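PDB 4OUA: proteolytically activated form of PPO4 Tyrosinase from Agaricus bisporus var. bisporus H97, which uses a pair of copper ions to hydroxylate monophenols to o-diphenols and oxidise these to reactive o-quinones, the initial step of melanin synthesis. Local coordinates for residues G57-P62 / P172-F177; Y180-T185 / G260-H265; S47-L52 / S95-I100. All blocks are in the same frame, centred on the assembly; numbering follows the deposited sequence.

Contact 1: residues G57-P62 / P172-F177; sequences GLPFTP and PIDPSF. With NA (sodium ion), chain E.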
# COMPACT_ATOMS: atom_id res chain seq x y z
N GLY A 57 -6.67 10.09 -2.46
CA GLY A 57 -6.77 11.48 -2.88
C GLY A 57 -8.07 11.78 -3.61
O GLY A 57 -9.15 11.61 -3.05
N LEU A 58 -7.96 12.23 -4.85
CA LEU A 58 -9.13 12.48 -5.68
C LEU A 58 -9.82 11.18 -6.05
O LEU A 58 -9.18 10.13 -6.17
CB LEU A 58 -8.74 13.25 -6.94
CG LEU A 58 -8.35 14.72 -6.77
CD1 LEU A 58 -7.80 15.28 -8.07
CD2 LEU A 58 -9.54 15.53 -6.30
N PRO A 59 -11.15 11.23 -6.24
CA PRO A 59 -11.94 12.45 -6.06
C PRO A 59 -12.20 12.76 -4.59
O PRO A 59 -12.04 11.88 -3.74
CB PRO A 59 -13.25 12.12 -6.79
CG PRO A 59 -13.38 10.64 -6.63
CD PRO A 59 -11.98 10.09 -6.69
N PHE A 60 -12.60 13.99 -4.30
CA PHE A 60 -12.89 14.37 -2.92
C PHE A 60 -14.33 14.02 -2.55
O PHE A 60 -15.16 14.90 -2.36
CB PHE A 60 -12.65 15.87 -2.73
CG PHE A 60 -11.22 16.29 -2.95
CD1 PHE A 60 -10.19 15.36 -2.87
CD2 PHE A 60 -10.91 17.60 -3.25
CE1 PHE A 60 -8.88 15.75 -3.07
CE2 PHE A 60 -9.61 17.99 -3.46
CZ PHE A 60 -8.59 17.06 -3.37
N THR A 61 -14.60 12.72 -2.46
CA THR A 61 -15.94 12.24 -2.12
C THR A 61 -15.89 11.17 -1.04
O THR A 61 -14.92 10.43 -0.93
CB THR A 61 -16.66 11.67 -3.36
OG1 THR A 61 -15.91 10.56 -3.88
CG2 THR A 61 -16.80 12.73 -4.44
N PRO A 62 -16.96 11.08 -0.23
CA PRO A 62 -17.09 10.07 0.83
C PRO A 62 -17.09 8.66 0.26
O PRO A 62 -17.62 8.43 -0.83
CB PRO A 62 -18.45 10.40 1.46
CG PRO A 62 -18.72 11.82 1.09
CD PRO A 62 -18.12 11.99 -0.27
N PRO A 172 -14.40 6.44 -17.02
CA PRO A 172 -13.56 7.38 -17.77
C PRO A 172 -12.59 8.13 -16.86
O PRO A 172 -12.47 7.80 -15.68
CB PRO A 172 -14.60 8.34 -18.35
CG PRO A 172 -15.64 8.41 -17.27
CD PRO A 172 -15.66 7.06 -16.58
N ILE A 173 -11.90 9.12 -17.41
CA ILE A 173 -11.12 10.04 -16.59
C ILE A 173 -12.10 10.89 -15.79
O ILE A 173 -12.82 11.71 -16.36
CB ILE A 173 -10.21 10.94 -17.44
CG1 ILE A 173 -9.18 10.10 -18.20
CG2 ILE A 173 -9.51 11.96 -16.55
CD1 ILE A 173 -8.25 10.91 -19.07
N ASP A 174 -12.14 10.66 -14.48
CA ASP A 174 -13.11 11.31 -13.61
C ASP A 174 -13.13 12.82 -13.77
O ASP A 174 -12.08 13.45 -13.96
CB ASP A 174 -12.84 10.95 -12.15
CG ASP A 174 -13.95 11.39 -11.22
OD1 ASP A 174 -13.97 12.58 -10.83
OD2 ASP A 174 -14.81 10.55 -10.86
N PRO A 175 -14.33 13.42 -13.71
CA PRO A 175 -14.54 14.87 -13.86
C PRO A 175 -13.79 15.70 -12.82
O PRO A 175 -13.71 16.92 -12.96
CB PRO A 175 -16.05 15.02 -13.69
CG PRO A 175 -16.62 13.69 -14.05
CD PRO A 175 -15.60 12.69 -13.57
N SER A 176 -13.26 15.05 -11.79
CA SER A 176 -12.54 15.75 -10.73
C SER A 176 -11.07 15.95 -11.09
O SER A 176 -10.30 16.49 -10.29
CB SER A 176 -12.67 15.01 -9.40
OG SER A 176 -12.12 13.70 -9.48
N PHE A 177 -10.68 15.52 -12.29
CA PHE A 177 -9.31 15.67 -12.75
C PHE A 177 -9.15 16.88 -13.67
O PHE A 177 -8.04 17.18 -14.11
CB PHE A 177 -8.84 14.41 -13.49
CG PHE A 177 -8.68 13.19 -12.62
CD1 PHE A 177 -9.14 13.19 -11.31
CD2 PHE A 177 -8.05 12.06 -13.10
CE1 PHE A 177 -8.98 12.07 -10.51
CE2 PHE A 177 -7.90 10.94 -12.31
CZ PHE A 177 -8.36 10.94 -11.01
NA NA E . -11.06 10.51 -2.44
O HOH W 1 -12.64 8.96 -1.56
O HOH W 2 -11.57 11.56 -0.60
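Asp174 points toward Pro59 across the contact, with OD1 4.1 Å from Pro59 CB, but the oxygen itself is occupied within its own segment. OD1 accepts from Ser176 N at 2.7 Å, two residues on, which closes an Asx turn; this N-H arrives on the anti side of the carboxylate, modestly out of its plane. Ser176 OG donates to the same oxygen from above the plane, 46° out of it. Two donors therefore hold OD1, and together they limit how far the carboxylate and the hydroxyl can turn.

Ser176 then carries the middle of the interface. Its OG sits between the backbone N and the carbonyl carbon (chi1 61°), on the flank that meets the proline, and lies 3.3 Å from Pro59 CB. Pro59 follows a cis peptide bond. Its carbonyl is used elsewhere, since Pro59 O at 2.1 Å and Gly57 O at 2.3 Å bind a sodium ion together with two waters and Gly54 O; the copper ligand His56 directly precedes Gly57. The carbonyl oxygen of Ser176 faces a methyl, Leu58 CD1, at 3.6 Å.

Phe177 completes the patch with apolar contact. Its CE1 is 3.8 Å from Leu58 CB, and its CD1 is 4.1 Å from Leu58 CD1, the two side chains sliding past each other in opposite directions. The other methyl, Leu58 CD2, lies over the centre of the Phe60 ring, and Phe271 meets Phe177 edge-to-face.

Both segments are loops. The sodium-binding one leaves helix 49-54, which supplies Gly54, and leads on to helix 86-109, while 172-177 runs between strand 158-162 and helix 201-224, so the contact joins two connections of the central domain.

Contact 2: residues Y180-T185 / G260-H265; sequences YPNFDT and GAIRGH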
# COMPACT_ATOMS: atom_id res chain seq x y z
N TYR A 180 -6.44 19.91 -13.32
CA TYR A 180 -5.02 19.55 -13.34
C TYR A 180 -4.54 19.22 -14.76
O TYR A 180 -4.99 18.26 -15.38
CB TYR A 180 -4.77 18.37 -12.40
CG TYR A 180 -5.42 18.54 -11.05
CD1 TYR A 180 -4.71 19.01 -9.96
CD2 TYR A 180 -6.77 18.23 -10.87
CE1 TYR A 180 -5.31 19.18 -8.72
CE2 TYR A 180 -7.38 18.39 -9.63
CZ TYR A 180 -6.64 18.87 -8.56
OH TYR A 180 -7.23 19.03 -7.33
N PRO A 181 -3.60 20.03 -15.25
CA PRO A 181 -3.13 20.12 -16.65
C PRO A 181 -2.74 18.79 -17.28
O PRO A 181 -3.12 18.55 -18.42
CB PRO A 181 -1.92 21.06 -16.55
CG PRO A 181 -1.59 21.14 -15.10
CD PRO A 181 -2.85 20.94 -14.37
N ASN A 182 -1.99 17.96 -16.57
CA ASN A 182 -1.46 16.74 -17.17
C ASN A 182 -2.28 15.48 -16.90
O ASN A 182 -2.24 14.53 -17.69
CB ASN A 182 -0.03 16.50 -16.70
CG ASN A 182 0.95 17.49 -17.29
OD1 ASN A 182 0.70 18.08 -18.34
ND2 ASN A 182 2.08 17.68 -16.62
N PHE A 183 -3.02 15.47 -15.80
CA PHE A 183 -3.72 14.26 -15.39
C PHE A 183 -5.13 14.14 -15.98
O PHE A 183 -5.77 13.10 -15.87
CB PHE A 183 -3.79 14.18 -13.86
CG PHE A 183 -2.44 14.17 -13.19
CD1 PHE A 183 -1.72 12.99 -13.07
CD2 PHE A 183 -1.89 15.33 -12.69
CE1 PHE A 183 -0.48 12.97 -12.46
CE2 PHE A 183 -0.65 15.32 -12.07
CZ PHE A 183 0.05 14.14 -11.96
N ASP A 184 -5.61 15.21 -16.61
CA ASP A 184 -6.95 15.20 -17.19
C ASP A 184 -6.96 14.55 -18.57
O ASP A 184 -7.97 14.00 -19.00
CB ASP A 184 -7.51 16.63 -17.28
CG ASP A 184 -6.57 17.59 -17.99
OD1 ASP A 184 -5.64 17.13 -18.69
OD2 ASP A 184 -6.76 18.82 -17.84
N THR A 185 -5.83 14.61 -19.27
CA THR A 185 -5.73 14.02 -20.60
C THR A 185 -5.01 12.67 -20.58
O THR A 185 -5.07 11.92 -21.55
CB THR A 185 -4.98 14.96 -21.59
OG1 THR A 185 -3.64 15.15 -21.15
CG2 THR A 185 -5.69 16.31 -21.67
N GLY A 260 9.49 12.23 -13.17
CA GLY A 260 10.43 12.17 -14.27
C GLY A 260 10.84 13.58 -14.67
O GLY A 260 11.32 14.35 -13.85
N ALA A 261 10.65 13.90 -15.95
CA ALA A 261 10.84 15.27 -16.41
C ALA A 261 9.68 16.12 -15.90
O ALA A 261 9.86 17.25 -15.45
CB ALA A 261 10.94 15.33 -17.92
N ILE A 262 8.48 15.55 -16.00
CA ILE A 262 7.29 16.15 -15.40
C ILE A 262 6.74 15.19 -14.35
O ILE A 262 7.16 14.03 -14.27
CB ILE A 262 6.21 16.45 -16.46
CG1 ILE A 262 5.84 15.18 -17.23
CG2 ILE A 262 6.69 17.53 -17.42
CD1 ILE A 262 4.83 15.41 -18.33
N ARG A 263 5.81 15.67 -13.53
CA ARG A 263 5.28 14.86 -12.44
C ARG A 263 4.28 13.81 -12.92
O ARG A 263 3.31 14.12 -13.62
CB ARG A 263 4.62 15.76 -11.39
CG ARG A 263 5.57 16.77 -10.75
CD ARG A 263 4.88 17.53 -9.63
NE ARG A 263 3.71 18.25 -10.10
CZ ARG A 263 2.87 18.92 -9.31
NH1 ARG A 263 3.08 18.95 -8.00
NH2 ARG A 263 1.83 19.55 -9.83
N GLY A 264 4.52 12.56 -12.53
CA GLY A 264 3.61 11.47 -12.83
C GLY A 264 2.61 11.27 -11.71
O GLY A 264 2.50 12.12 -10.82
N HIS A 265 1.90 10.15 -11.73
CA HIS A 265 0.87 9.88 -10.73
C HIS A 265 1.45 9.58 -9.35
O HIS A 265 0.96 10.10 -8.34
CB HIS A 265 -0.02 8.72 -11.19
CG HIS A 265 -0.92 9.07 -12.33
ND1 HIS A 265 -0.49 9.08 -13.64
CD2 HIS A 265 -2.23 9.41 -12.36
CE1 HIS A 265 -1.50 9.42 -14.43
NE2 HIS A 265 -2.56 9.63 -13.68
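Phe183 carries most of this contact, meeting three successive residues, Arg263 to His265. Its chi1 of -60° sets CG beside the backbone N, and the ring reaches the other loop with CZ 3.4 Å from Gly264 O, which lies at the edge, near the ring plane. Arg263 O is 3.7 Å from CZ. Farther round the rim, CD1 stands over one face of the His265 imidazole, 3.5 Å from NE2, in an edge-to-face pair with planes at 79°. An alanine at His265 would probably leave the CD1 edge of Phe183 without its aromatic face and open a gap beside it. Phe271 stacks on Phe183, and Trp186 and His268 meet it edge-to-face, so the ring belongs to a wider aromatic cluster.

Asn182, partly exposed, brings ND2 to 4.0 Å from Ile262 CD1; Arg263 covers some surface beside it. Segment 260-265 follows helix 246-258, which carries the copper ligands His250 and His254, and 180-185 precedes helix 201-224. The chemistry is that of a ring rim turned to one carbonyl oxygen, Gly264 O, and to an imidazole face, where a weak electrostatic match probably adds to the van der Waals packing that joins the two loops.

Contact 3: residues S47-L52 / S95-I100; sequences SSFFQL and SIYEQI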
# COMPACT_ATOMS: atom_id res chain seq x y z
N SER A 47 -16.46 -1.14 -4.31
CA SER A 47 -15.47 -2.22 -4.24
C SER A 47 -14.64 -2.31 -5.53
O SER A 47 -14.08 -3.36 -5.84
CB SER A 47 -16.15 -3.56 -3.97
OG SER A 47 -17.00 -3.92 -5.04
N SER A 48 -14.57 -1.21 -6.27
CA SER A 48 -13.79 -1.18 -7.49
C SER A 48 -12.42 -0.55 -7.24
O SER A 48 -12.24 0.18 -6.26
CB SER A 48 -14.52 -0.41 -8.60
OG SER A 48 -14.53 0.99 -8.35
N PHE A 49 -11.48 -0.83 -8.13
CA PHE A 49 -10.13 -0.30 -8.02
C PHE A 49 -10.12 1.23 -7.95
O PHE A 49 -9.30 1.82 -7.26
CB PHE A 49 -9.28 -0.76 -9.21
CG PHE A 49 -7.86 -0.27 -9.18
CD1 PHE A 49 -7.51 0.91 -9.80
CD2 PHE A 49 -6.87 -1.00 -8.53
CE1 PHE A 49 -6.20 1.37 -9.77
CE2 PHE A 49 -5.57 -0.55 -8.50
CZ PHE A 49 -5.23 0.63 -9.13
N PHE A 50 -11.05 1.86 -8.67
CA PHE A 50 -11.10 3.31 -8.75
C PHE A 50 -11.51 3.94 -7.42
O PHE A 50 -10.87 4.87 -6.94
CB PHE A 50 -12.06 3.76 -9.86
CG PHE A 50 -12.13 5.25 -10.03
CD1 PHE A 50 -11.19 5.91 -10.80
CD2 PHE A 50 -13.13 5.98 -9.41
CE1 PHE A 50 -11.25 7.28 -10.96
CE2 PHE A 50 -13.19 7.35 -9.57
CZ PHE A 50 -12.25 8.00 -10.34
N GLN A 51 -12.59 3.43 -6.83
CA GLN A 51 -13.09 3.97 -5.57
C GLN A 51 -12.14 3.65 -4.42
O GLN A 51 -12.01 4.42 -3.47
CB GLN A 51 -14.49 3.43 -5.27
CG GLN A 51 -15.58 4.07 -6.11
CD GLN A 51 -15.72 5.56 -5.86
OE1 GLN A 51 -15.86 5.99 -4.71
NE2 GLN A 51 -15.66 6.35 -6.92
N LEU A 52 -11.48 2.49 -4.50
CA LEU A 52 -10.52 2.09 -3.48
C LEU A 52 -9.30 3.00 -3.49
O LEU A 52 -8.85 3.46 -2.44
CB LEU A 52 -10.10 0.63 -3.69
CG LEU A 52 -11.16 -0.43 -3.39
CD1 LEU A 52 -10.65 -1.82 -3.72
CD2 LEU A 52 -11.60 -0.35 -1.93
N SER A 95 -5.61 -2.76 4.23
CA SER A 95 -6.47 -3.83 4.71
C SER A 95 -7.77 -3.92 3.92
O SER A 95 -8.22 -5.01 3.58
CB SER A 95 -6.77 -3.64 6.20
OG SER A 95 -5.58 -3.64 6.95
N ILE A 96 -8.37 -2.77 3.64
CA ILE A 96 -9.61 -2.75 2.87
C ILE A 96 -9.32 -3.17 1.43
O ILE A 96 -10.12 -3.88 0.82
CB ILE A 96 -10.28 -1.36 2.88
CG1 ILE A 96 -11.64 -1.42 2.19
CG2 ILE A 96 -9.39 -0.32 2.23
CD1 ILE A 96 -12.59 -2.43 2.80
N TYR A 97 -8.18 -2.73 0.91
CA TYR A 97 -7.76 -3.10 -0.43
C TYR A 97 -7.52 -4.60 -0.53
O TYR A 97 -8.06 -5.27 -1.42
CB TYR A 97 -6.49 -2.35 -0.83
CG TYR A 97 -6.05 -2.61 -2.25
CD1 TYR A 97 -6.60 -1.89 -3.30
CD2 TYR A 97 -5.09 -3.57 -2.54
CE1 TYR A 97 -6.20 -2.12 -4.61
CE2 TYR A 97 -4.68 -3.80 -3.83
CZ TYR A 97 -5.24 -3.08 -4.87
OH TYR A 97 -4.83 -3.31 -6.16
N GLU A 98 -6.71 -5.12 0.38
CA GLU A 98 -6.42 -6.55 0.45
C GLU A 98 -7.71 -7.35 0.62
O GLU A 98 -7.85 -8.43 0.05
CB GLU A 98 -5.46 -6.84 1.61
CG GLU A 98 -5.07 -8.29 1.75
CD GLU A 98 -4.20 -8.55 2.96
OE1 GLU A 98 -4.56 -8.07 4.06
OE2 GLU A 98 -3.16 -9.22 2.81
N GLN A 99 -8.63 -6.82 1.41
CA GLN A 99 -9.93 -7.45 1.63
C GLN A 99 -10.72 -7.54 0.33
O GLN A 99 -11.10 -8.63 -0.11
CB GLN A 99 -10.73 -6.67 2.68
CG GLN A 99 -12.18 -7.12 2.83
CD GLN A 99 -12.98 -6.20 3.73
OE1 GLN A 99 -12.44 -5.60 4.66
NE2 GLN A 99 -14.27 -6.08 3.45
N ILE A 100 -10.97 -6.39 -0.29
CA ILE A 100 -11.71 -6.32 -1.54
C ILE A 100 -11.02 -7.11 -2.64
O ILE A 100 -11.67 -7.77 -3.45
CB ILE A 100 -11.89 -4.87 -2.01
CG1 ILE A 100 -12.78 -4.10 -1.03
CG2 ILE A 100 -12.48 -4.83 -3.41
CD1 ILE A 100 -14.15 -4.71 -0.84
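Ile100 meets Leu52 and Ser47 where the short helix 49-54 and the residues just before it pack on helix 86-109, which supplies the copper ligand His90 and belongs to the helical bundle that houses the dicopper centre of tyrosinases. Along the Ile100 side chain, CB comes first, 3.7 Å from Leu52 CD1. The two branches then part. CG2, anti to the backbone N, faces the first segment and touches both Leu52 CD1, at 3.5 Å, and the backbone oxygen Ser47 O. CG1 turns to the second leucine methyl, lying 4.0 Å from Leu52 CD2, and carries CD1 on to Ser47 CB, 3.9 Å away. Both methyls of Leu52 are thus engaged by one isoleucine, the side chains crossing obliquely.

Leu52 CD1 also comes within 4.1 Å of Tyr97 CD1, and CD2 makes a looser contact with Ile96. Ser47, just before the N-cap residue of helix 49-54, offers its CB to the interface, while its OG is hydrogen-bonded to Asp45 OD1.

Tyr97, whose ring stacks on Trp279, extends the seam to Phe49, itself packed against helix 25-39. Here the two rings meet at their edges, with Tyr97 OH lying in the plane of the Phe49 ring, 3.7 Å from its CE2.

The three contacts all lie within the tyrosinase central domain, but only contact 3 is made by helices. Contact 3 is the innermost, a buried helix-to-helix seam of aliphatic groups and ring edges. Contact 1, also buried but between loops, mixes hydrocarbon with a polar turn and a sodium site. Contact 2 is the most peripheral and partly exposed, with one phenylalanine edge against a carbonyl oxygen and a histidine face. Contact 1 touches both others: Asp174 CB is 3.5 Å from Phe50 CZ of contact 3, and Leu58 CD1 is 3.5 Å from Tyr180 CE2 of contact 2. Contacts 2 and 3 do not touch. Helix 49-54 serves contact 3 and, through Gly54, the sodium of contact 1.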